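Local coordinates for protein cytosolic acyl coenzyme A thioester hydrolase (Mus musculus, PDB 2V1O) that hydrolyses fatty acyl-CoAs, preferring palmitoyl-CoA, to free fatty acids and coenzyme A, the chain here being its N-terminal hotdog domain, at residues Arg45-Thr56 / Asn102-Leu113. Numbering follows the deposited sequence.
Sequences RCVAALARVERT and NKATLWYVPLSL. With COA (coenzyme A), chain G.
The Y108 ring takes L50 CD1 over one face, a CH-pi contact with the methyl 4.1 Å from the ring centroid and offset toward the rim. L50 CG stands anti to the backbone N (chi1 -178°), and chi2 of 67° then sets CD1 over the phenol. Y108 OH is hydrogen-bonded to E27 of helix 19-38, the helix that packs on this face of the sheet. On the opposite face of the sheet, the W107 indole has E54 OE2 at its edge, near the ring plane. The bond from W107 NE1 to E54 OE2 is weak and bent, 3.1 Å long with an angle of 125° at the hydrogen. E54 OE2 also takes a shorter bond, 2.8 Å, from R52 NE, as part of a salt bridge. It lies in the plane of the R52 guanidinium, whereas NE meets OE2 from above the carboxylate plane. R52 runs extended beside W107, its CD 3.9 Å from W107 CD1. The guanidinium has further acid partners in E146 of its own chain and D57 of a second subunit. At the far end, T56 OG1 donates to K103 O at 2.7 Å; N102 ND2 also lies on T56 OG1, but at a doubtfully short 2.5 Å.

The backbones pair antiparallel, interrupted by a classic beta bulge. A51 N and R52 N both donate to W107 O, the A51 bond being 2.8 Å long. The coenzyme A adenine lies by the bulge, R52 CB approaching N1A to 3.3 Å. Further along, V109, L111 and A49 line its ribose and pantetheine arm, and L50 O accepts from N4P. R52, V53 and T56 also pair with a strand of the second subunit. This is the coenzyme A site of a hotdog-fold thioesterase, built on the bulged outermost strand of this chain, where the sheet runs on into a second subunit of the hexamer.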
ATOM      1  N   ARG A  45      -3.590  22.116  20.934  1.00 13.87           N
ATOM      2  CA  ARG A  45      -3.594  20.862  20.179  1.00 13.91           C
ATOM      3  C   ARG A  45      -2.366  20.786  19.290  1.00 13.35           C
ATOM      4  O   ARG A  45      -2.004  21.751  18.612  1.00 12.93           O
ATOM      5  CB  ARG A  45      -4.875  20.692  19.349  1.00 14.24           C
ATOM      6  CG  ARG A  45      -6.165  20.659  20.165  1.00 15.83           C
ATOM      7  CD  ARG A  45      -6.111  19.681  21.332  1.00 19.13           C
ATOM      8  NE  ARG A  45      -7.449  19.360  21.831  1.00 20.65           N
ATOM      9  CZ  ARG A  45      -7.719  18.914  23.056  1.00 21.03           C
ATOM     10  NH1 ARG A  45      -6.746  18.737  23.938  1.00 21.20           N
ATOM     11  NH2 ARG A  45      -8.974  18.652  23.401  1.00 22.35           N
ATOM     12  N   CYS A  46      -1.713  19.633  19.327  1.00 12.54           N
ATOM     13  CA  CYS A  46      -0.436  19.477  18.655  1.00 12.37           C
ATOM     14  C   CYS A  46      -0.219  18.062  18.155  1.00 12.07           C
ATOM     15  O   CYS A  46      -0.953  17.126  18.526  1.00 11.43           O
ATOM     16  CB  CYS A  46       0.691  19.869  19.610  1.00 12.17           C
ATOM     17  SG  CYS A  46       0.790  18.836  21.080  1.00 13.26           S
ATOM     18  N   VAL A  47       0.787  17.920  17.294  1.00 12.13           N
ATOM     19  CA  VAL A  47       1.259  16.606  16.874  1.00 12.26           C
ATOM     20  C   VAL A  47       2.767  16.564  17.078  1.00 12.14           C
ATOM     21  O   VAL A  47       3.476  17.524  16.770  1.00 12.00           O
ATOM     22  CB  VAL A  47       0.902  16.305  15.405  1.00 12.69           C
ATOM     23  CG1 VAL A  47       1.535  14.997  14.957  1.00 12.41           C
ATOM     24  CG2 VAL A  47      -0.608  16.233  15.241  1.00 13.45           C
ATOM     25  N   ALA A  48       3.246  15.449  17.614  1.00 11.95           N
ATOM     26  CA  ALA A  48       4.671  15.277  17.856  1.00 12.02           C
ATOM     27  C   ALA A  48       5.393  14.982  16.541  1.00 11.96           C
ATOM     28  O   ALA A  48       4.976  14.098  15.795  1.00 12.49           O
ATOM     29  CB  ALA A  48       4.890  14.155  18.848  1.00 12.08           C
ATOM     30  N   ALA A  49       6.462  15.733  16.263  1.00 10.94           N
ATOM     31  CA  ALA A  49       7.313  15.515  15.082  1.00 10.86           C
ATOM     32  C   ALA A  49       8.639  14.852  15.471  1.00 10.44           C
ATOM     33  O   ALA A  49       9.249  15.235  16.472  1.00 10.21           O
ATOM     34  CB  ALA A  49       7.584  16.838  14.382  1.00 11.53           C
ATOM     35  N   LEU A  50       9.098  13.881  14.677  1.00  9.77           N
ATOM     36  CA  LEU A  50      10.391  13.241  14.955  1.00  9.43           C
ATOM     37  C   LEU A  50      11.537  14.217  14.738  1.00  9.59           C
ATOM     38  O   LEU A  50      11.737  14.713  13.628  1.00  9.68           O
ATOM     39  CB  LEU A  50      10.603  11.978  14.103  1.00  9.33           C
ATOM     40  CG  LEU A  50      11.921  11.228  14.362  1.00  9.99           C
ATOM     41  CD1 LEU A  50      11.934  10.610  15.756  1.00  9.85           C
ATOM     42  CD2 LEU A  50      12.158  10.166  13.316  1.00  8.97           C
ATOM     43  N   ALA A  51      12.287  14.475  15.803  1.00  9.98           N
ATOM     44  CA  ALA A  51      13.462  15.344  15.719  1.00 10.16           C
ATOM     45  C   ALA A  51      14.778  14.572  15.579  1.00 10.50           C
ATOM     46  O   ALA A  51      15.702  15.031  14.901  1.00 10.55           O
ATOM     47  CB  ALA A  51      13.518  16.296  16.920  1.00 10.81           C
ATOM     48  N   ARG A  52      14.870  13.402  16.207  1.00 10.71           N
ATOM     49  CA  ARG A  52      16.143  12.693  16.280  1.00 10.81           C
ATOM     50  C   ARG A  52      15.947  11.199  16.495  1.00 11.07           C
ATOM     51  O   ARG A  52      15.056  10.774  17.239  1.00 11.01           O
ATOM     52  CB  ARG A  52      16.972  13.269  17.442  1.00 10.96           C
ATOM     53  CG  ARG A  52      18.387  12.718  17.624  1.00 10.76           C
ATOM     54  CD  ARG A  52      19.026  13.486  18.777  1.00 11.34           C
ATOM     55  NE  ARG A  52      20.342  13.021  19.199  1.00 12.44           N
ATOM     56  CZ  ARG A  52      21.497  13.562  18.814  1.00 13.51           C
ATOM     57  NH1 ARG A  52      21.517  14.561  17.937  1.00 13.22           N
ATOM     58  NH2 ARG A  52      22.646  13.092  19.297  1.00 12.10           N
ATOM     59  N   VAL A  53      16.784  10.423  15.822  1.00 11.19           N
ATOM     60  CA  VAL A  53      16.923   8.992  16.087  1.00 11.74           C
ATOM     61  C   VAL A  53      18.331   8.759  16.622  1.00 11.60           C
ATOM     62  O   VAL A  53      19.320   9.138  15.985  1.00 11.80           O
ATOM     63  CB  VAL A  53      16.713   8.155  14.810  1.00 11.67           C
ATOM     64  CG1 VAL A  53      16.872   6.661  15.114  1.00 11.70           C
ATOM     65  CG2 VAL A  53      15.343   8.453  14.205  1.00 12.60           C
ATOM     66  N   GLU A  54      18.423   8.172  17.812  1.00 12.03           N
ATOM     67  CA  GLU A  54      19.731   7.827  18.368  1.00 12.36           C
ATOM     68  C   GLU A  54      20.307   6.636  17.605  1.00 12.49           C
ATOM     69  O   GLU A  54      19.581   5.925  16.916  1.00 12.37           O
ATOM     70  CB  GLU A  54      19.625   7.507  19.863  1.00 12.20           C
ATOM     71  CG  GLU A  54      19.175   8.683  20.735  1.00 12.57           C
ATOM     72  CD  GLU A  54      20.162   9.848  20.761  1.00 13.52           C
ATOM     73  OE1 GLU A  54      21.376   9.632  20.539  1.00 13.40           O
ATOM     74  OE2 GLU A  54      19.725  10.985  21.029  1.00 12.90           O
ATOM     75  N   ARG A  55      21.613   6.430  17.723  1.00 13.07           N
ATOM     76  CA  ARG A  55      22.264   5.264  17.144  1.00 13.92           C
ATOM     77  C   ARG A  55      21.535   3.981  17.571  1.00 14.05           C
ATOM     78  O   ARG A  55      21.176   3.813  18.744  1.00 13.75           O
ATOM     79  CB  ARG A  55      23.731   5.219  17.580  1.00 14.88           C
ATOM     80  CG  ARG A  55      24.531   4.042  17.036  1.00 17.82           C
ATOM     81  CD  ARG A  55      25.358   3.403  18.149  1.00 23.85           C
ATOM     82  NE  ARG A  55      24.711   2.198  18.675  1.00 27.79           N
ATOM     83  CZ  ARG A  55      24.315   2.033  19.937  1.00 28.93           C
ATOM     84  NH1 ARG A  55      24.504   2.994  20.835  1.00 29.36           N
ATOM     85  NH2 ARG A  55      23.734   0.895  20.298  1.00 29.30           N
ATOM     86  N   THR A  56      21.311   3.086  16.614  1.00 13.89           N
ATOM     87  CA  THR A  56      20.604   1.826  16.885  1.00 13.83           C
ATOM     88  C   THR A  56      21.164   0.661  16.071  1.00 13.69           C
ATOM     89  O   THR A  56      21.490   0.814  14.889  1.00 12.94           O
ATOM     90  CB  THR A  56      19.059   1.957  16.697  1.00 14.10           C
ATOM     91  OG1 THR A  56      18.430   0.732  17.077  1.00 15.54           O
ATOM     92  CG2 THR A  56      18.678   2.297  15.259  1.00 14.60           C
ATOM     93  N   ASN A 102      15.677  -5.193  18.016  1.00 14.51           N
ATOM     94  CA  ASN A 102      16.203  -3.846  18.066  1.00 14.79           C
ATOM     95  C   ASN A 102      15.715  -3.068  19.294  1.00 14.45           C
ATOM     96  O   ASN A 102      14.585  -3.260  19.752  1.00 14.45           O
ATOM     97  CB  ASN A 102      15.774  -3.109  16.780  1.00 15.72           C
ATOM     98  CG  ASN A 102      16.270  -1.693  16.730  1.00 16.46           C
ATOM     99  OD1 ASN A 102      15.519  -0.753  16.980  1.00 17.66           O
ATOM    100  ND2 ASN A 102      17.554  -1.530  16.439  1.00 18.94           N
ATOM    101  N   LYS A 103      16.579  -2.213  19.830  1.00 13.93           N
ATOM    102  CA  LYS A 103      16.176  -1.172  20.774  1.00 13.94           C
ATOM    103  C   LYS A 103      16.565   0.170  20.156  1.00 13.40           C
ATOM    104  O   LYS A 103      17.684   0.329  19.666  1.00 13.25           O
ATOM    105  CB  LYS A 103      16.870  -1.320  22.129  1.00 14.37           C
ATOM    106  CG  LYS A 103      16.682  -2.640  22.855  1.00 17.11           C
ATOM    107  CD  LYS A 103      17.370  -2.541  24.224  1.00 21.23           C
ATOM    108  CE  LYS A 103      17.770  -3.891  24.784  1.00 24.45           C
ATOM    109  NZ  LYS A 103      19.085  -4.359  24.234  1.00 27.58           N
ATOM    110  N   ALA A 104      15.641   1.123  20.164  1.00 13.18           N
ATOM    111  CA  ALA A 104      15.900   2.443  19.593  1.00 12.70           C
ATOM    112  C   ALA A 104      15.420   3.528  20.550  1.00 12.82           C
ATOM    113  O   ALA A 104      14.500   3.304  21.337  1.00 13.93           O
ATOM    114  CB  ALA A 104      15.217   2.587  18.225  1.00 12.56           C
ATOM    115  N   THR A 105      16.062   4.690  20.494  1.00 11.74           N
ATOM    116  CA  THR A 105      15.617   5.845  21.250  1.00 11.41           C
ATOM    117  C   THR A 105      15.352   6.988  20.269  1.00 11.41           C
ATOM    118  O   THR A 105      16.148   7.243  19.359  1.00 10.87           O
ATOM    119  CB  THR A 105      16.633   6.255  22.335  1.00 11.25           C
ATOM    120  OG1 THR A 105      16.756   5.196  23.290  1.00 11.60           O
ATOM    121  CG2 THR A 105      16.192   7.535  23.067  1.00 11.68           C
ATOM    122  N   LEU A 106      14.224   7.657  20.468  1.00 11.27           N
ATOM    123  CA  LEU A 106      13.783   8.722  19.584  1.00 11.42           C
ATOM    124  C   LEU A 106      13.463   9.971  20.385  1.00 11.57           C
ATOM    125  O   LEU A 106      13.020   9.881  21.528  1.00 11.50           O
ATOM    126  CB  LEU A 106      12.517   8.291  18.843  1.00 11.66           C
ATOM    127  CG  LEU A 106      12.414   6.886  18.233  1.00 13.04           C
ATOM    128  CD1 LEU A 106      10.956   6.554  17.919  1.00 15.21           C
ATOM    129  CD2 LEU A 106      13.263   6.784  16.995  1.00 13.85           C
ATOM    130  N   TRP A 107      13.641  11.129  19.750  1.00 11.33           N
ATOM    131  CA  TRP A 107      13.231  12.403  20.319  1.00 11.08           C
ATOM    132  C   TRP A 107      12.185  13.052  19.438  1.00 11.42           C
ATOM    133  O   TRP A 107      12.358  13.143  18.213  1.00 10.46           O
ATOM    134  CB  TRP A 107      14.433  13.343  20.482  1.00 11.46           C
ATOM    135  CG  TRP A 107      15.416  12.852  21.490  1.00 11.43           C
ATOM    136  CD1 TRP A 107      16.430  11.962  21.279  1.00 10.45           C
ATOM    137  CD2 TRP A 107      15.488  13.227  22.875  1.00 11.96           C
ATOM    138  NE1 TRP A 107      17.132  11.759  22.443  1.00 11.21           N
ATOM    139  CE2 TRP A 107      16.571  12.519  23.440  1.00 10.50           C
ATOM    140  CE3 TRP A 107      14.735  14.088  23.691  1.00 10.60           C
ATOM    141  CZ2 TRP A 107      16.931  12.646  24.792  1.00 11.03           C
ATOM    142  CZ3 TRP A 107      15.096  14.218  25.038  1.00 11.63           C
ATOM    143  CH2 TRP A 107      16.184  13.494  25.570  1.00 10.62           C
ATOM    144  N   TYR A 108      11.106  13.494  20.082  1.00 11.56           N
ATOM    145  CA  TYR A 108      10.003  14.186  19.432  1.00 11.99           C
ATOM    146  C   TYR A 108       9.839  15.587  20.005  1.00 12.03           C
ATOM    147  O   TYR A 108      10.169  15.833  21.157  1.00 12.29           O
ATOM    148  CB  TYR A 108       8.700  13.409  19.633  1.00 12.17           C
ATOM    149  CG  TYR A 108       8.646  12.135  18.831  1.00 11.32           C
ATOM    150  CD1 TYR A 108       8.062  12.120  17.558  1.00 11.29           C
ATOM    151  CD2 TYR A 108       9.187  10.946  19.329  1.00 12.66           C
ATOM    152  CE1 TYR A 108       8.020  10.958  16.798  1.00 13.07           C
ATOM    153  CE2 TYR A 108       9.147   9.763  18.563  1.00 12.97           C
ATOM    154  CZ  TYR A 108       8.563   9.787  17.305  1.00 13.18           C
ATOM    155  OH  TYR A 108       8.506   8.641  16.538  1.00 13.15           O
ATOM    156  N   VAL A 109       9.309  16.479  19.184  1.00 11.88           N
ATOM    157  CA  VAL A 109       8.996  17.842  19.579  1.00 12.31           C
ATOM    158  C   VAL A 109       7.541  18.129  19.161  1.00 12.12           C
ATOM    159  O   VAL A 109       7.183  17.910  18.006  1.00 11.97           O
ATOM    160  CB  VAL A 109       9.976  18.849  18.917  1.00 12.33           C
ATOM    161  CG1 VAL A 109       9.599  20.286  19.252  1.00 12.80           C
ATOM    162  CG2 VAL A 109      11.439  18.552  19.328  1.00 13.31           C
ATOM    163  N   PRO A 110       6.698  18.602  20.099  1.00 12.61           N
ATOM    164  CA  PRO A 110       5.314  18.893  19.717  1.00 12.91           C
ATOM    165  C   PRO A 110       5.185  20.192  18.928  1.00 13.06           C
ATOM    166  O   PRO A 110       5.710  21.234  19.340  1.00 12.95           O
ATOM    167  CB  PRO A 110       4.582  19.009  21.062  1.00 12.93           C
ATOM    168  CG  PRO A 110       5.642  19.439  22.036  1.00 12.70           C
ATOM    169  CD  PRO A 110       6.954  18.872  21.531  1.00 13.18           C
ATOM    170  N   LEU A 111       4.484  20.109  17.801  1.00 13.28           N
ATOM    171  CA  LEU A 111       4.205  21.277  16.970  1.00 13.39           C
ATOM    172  C   LEU A 111       2.714  21.537  16.920  1.00 13.63           C
ATOM    173  O   LEU A 111       1.928  20.618  16.680  1.00 13.00           O
ATOM    174  CB  LEU A 111       4.752  21.077  15.554  1.00 13.65           C
ATOM    175  CG  LEU A 111       6.256  20.780  15.422  1.00 13.76           C
ATOM    176  CD1 LEU A 111       6.636  20.590  13.958  1.00 13.93           C
ATOM    177  CD2 LEU A 111       7.088  21.888  16.056  1.00 15.00           C
ATOM    178  N   SER A 112       2.336  22.792  17.160  1.00 13.91           N
ATOM    179  CA  SER A 112       0.939  23.213  17.108  1.00 14.90           C
ATOM    180  C   SER A 112       0.285  22.869  15.764  1.00 15.55           C
ATOM    181  O   SER A 112       0.902  23.000  14.699  1.00 16.11           O
ATOM    182  CB  SER A 112       0.837  24.716  17.378  1.00 14.80           C
ATOM    183  OG  SER A 112      -0.501  25.167  17.267  1.00 14.68           O
ATOM    184  N   LEU A 113      -0.957  22.405  15.825  1.00 16.02           N
ATOM    185  CA  LEU A 113      -1.734  22.163  14.618  1.00 17.15           C
ATOM    186  C   LEU A 113      -2.232  23.476  14.016  1.00 17.74           C
ATOM    187  O   LEU A 113      -2.320  23.619  12.790  1.00 18.40           O
ATOM    188  CB  LEU A 113      -2.903  21.222  14.917  1.00 17.19           C
ATOM    189  CG  LEU A 113      -2.530  19.758  15.152  1.00 18.04           C
ATOM    190  CD1 LEU A 113      -3.657  19.026  15.871  1.00 18.44           C
ATOM    191  CD2 LEU A 113      -2.191  19.069  13.831  1.00 20.08           C
TER
HETATM  192  N1A COA G1162      16.933  16.362  18.550  1.00 21.02           N
HETATM  193  C2A COA G1162      16.408  16.499  19.814  1.00 21.40           C
HETATM  194  N3A COA G1162      15.821  17.689  20.178  1.00 21.23           N
HETATM  195  C4A COA G1162      15.764  18.710  19.284  1.00 20.74           C
HETATM  196  C5A COA G1162      16.279  18.592  18.000  1.00 21.09           C
HETATM  197  C6A COA G1162      16.871  17.396  17.632  1.00 20.93           C
HETATM  198  N6A COA G1162      17.399  17.241  16.420  1.00 21.04           N
HETATM  199  N7A COA G1162      16.073  19.767  17.351  1.00 21.85           N
HETATM  200  C8A COA G1162      15.444  20.612  18.195  1.00 21.25           C
HETATM  201  N9A COA G1162      15.251  19.968  19.387  1.00 21.64           N
HETATM  202  C1B COA G1162      14.480  20.425  20.544  1.00 21.11           C
HETATM  203  C2B COA G1162      15.237  21.469  21.352  1.00 22.07           C
HETATM  204  O2B COA G1162      16.195  20.865  22.190  1.00 21.82           O
HETATM  205  C3B COA G1162      14.089  22.159  22.073  1.00 21.14           C
HETATM  206  O3B COA G1162      13.717  21.481  23.258  1.00 22.85           O
HETATM  207  P3B COA G1162      14.127  22.036  24.717  1.00 22.47           P
HETATM  208  O7A COA G1162      15.609  21.895  24.844  1.00 22.70           O
HETATM  209  O8A COA G1162      13.733  23.492  24.801  1.00 23.11           O
HETATM  210  O9A COA G1162      13.420  21.209  25.761  1.00 22.85           O
HETATM  211  C4B COA G1162      12.929  22.040  21.085  1.00 21.99           C
HETATM  212  O4B COA G1162      13.298  21.063  20.129  1.00 22.50           O
HETATM  213  C5B COA G1162      12.599  23.356  20.389  1.00 22.70           C
HETATM  214  O5B COA G1162      13.767  23.968  19.889  1.00 24.57           O
HETATM  215  P1A COA G1162      13.617  25.261  18.953  1.00 26.82           P
HETATM  216  O1A COA G1162      12.526  26.142  19.497  1.00 27.62           O
HETATM  217  O2A COA G1162      14.966  25.939  18.866  1.00 25.82           O
HETATM  218  O3A COA G1162      13.163  24.720  17.506  1.00 26.61           O
HETATM  219  P2A COA G1162      14.163  24.292  16.326  1.00 27.76           P
HETATM  220  O4A COA G1162      15.418  23.634  16.847  1.00 26.38           O
HETATM  221  O5A COA G1162      14.454  25.449  15.398  1.00 27.37           O
HETATM  222  O6A COA G1162      13.256  23.238  15.527  1.00 27.77           O
HETATM  223  CBP COA G1162      12.167  21.140  15.106  1.00 25.26           C
HETATM  224  CCP COA G1162      13.000  21.961  16.090  1.00 26.55           C
HETATM  225  CDP COA G1162      12.150  19.681  15.576  1.00 26.06           C
HETATM  226  CEP COA G1162      10.743  21.695  15.161  1.00 26.61           C
HETATM  227  CAP COA G1162      12.781  21.273  13.705  1.00 24.18           C
HETATM  228  OAP COA G1162      14.123  20.828  13.688  1.00 22.98           O
HETATM  229  C9P COA G1162      11.992  20.542  12.646  1.00 22.45           C
HETATM  230  O9P COA G1162      10.791  21.084  12.184  1.00 22.40           O
HETATM  231  N8P COA G1162      12.497  19.401  12.196  1.00 21.87           N
HETATM  232  C7P COA G1162      11.750  18.512  11.324  1.00 22.35           C
HETATM  233  C6P COA G1162      10.737  17.672  12.102  1.00 20.06           C
HETATM  234  C5P COA G1162      10.022  16.746  11.144  1.00 20.89           C
HETATM  235  O5P COA G1162       9.199  17.218  10.340  1.00 19.80           O
HETATM  236  N4P COA G1162      10.331  15.449  11.227  1.00 21.81           N
HETATM  237  C3P COA G1162      10.122  14.498  10.137  1.00 25.57           C
HETATM  238  C2P COA G1162      10.947  14.811   8.869  1.00 25.87           C
HETATM  239  S1P COA G1162      10.466  13.599   7.620  1.00 33.47           S
HETATM  240  O   HOH W   1      -3.584  23.811  17.737  1.00 27.55           O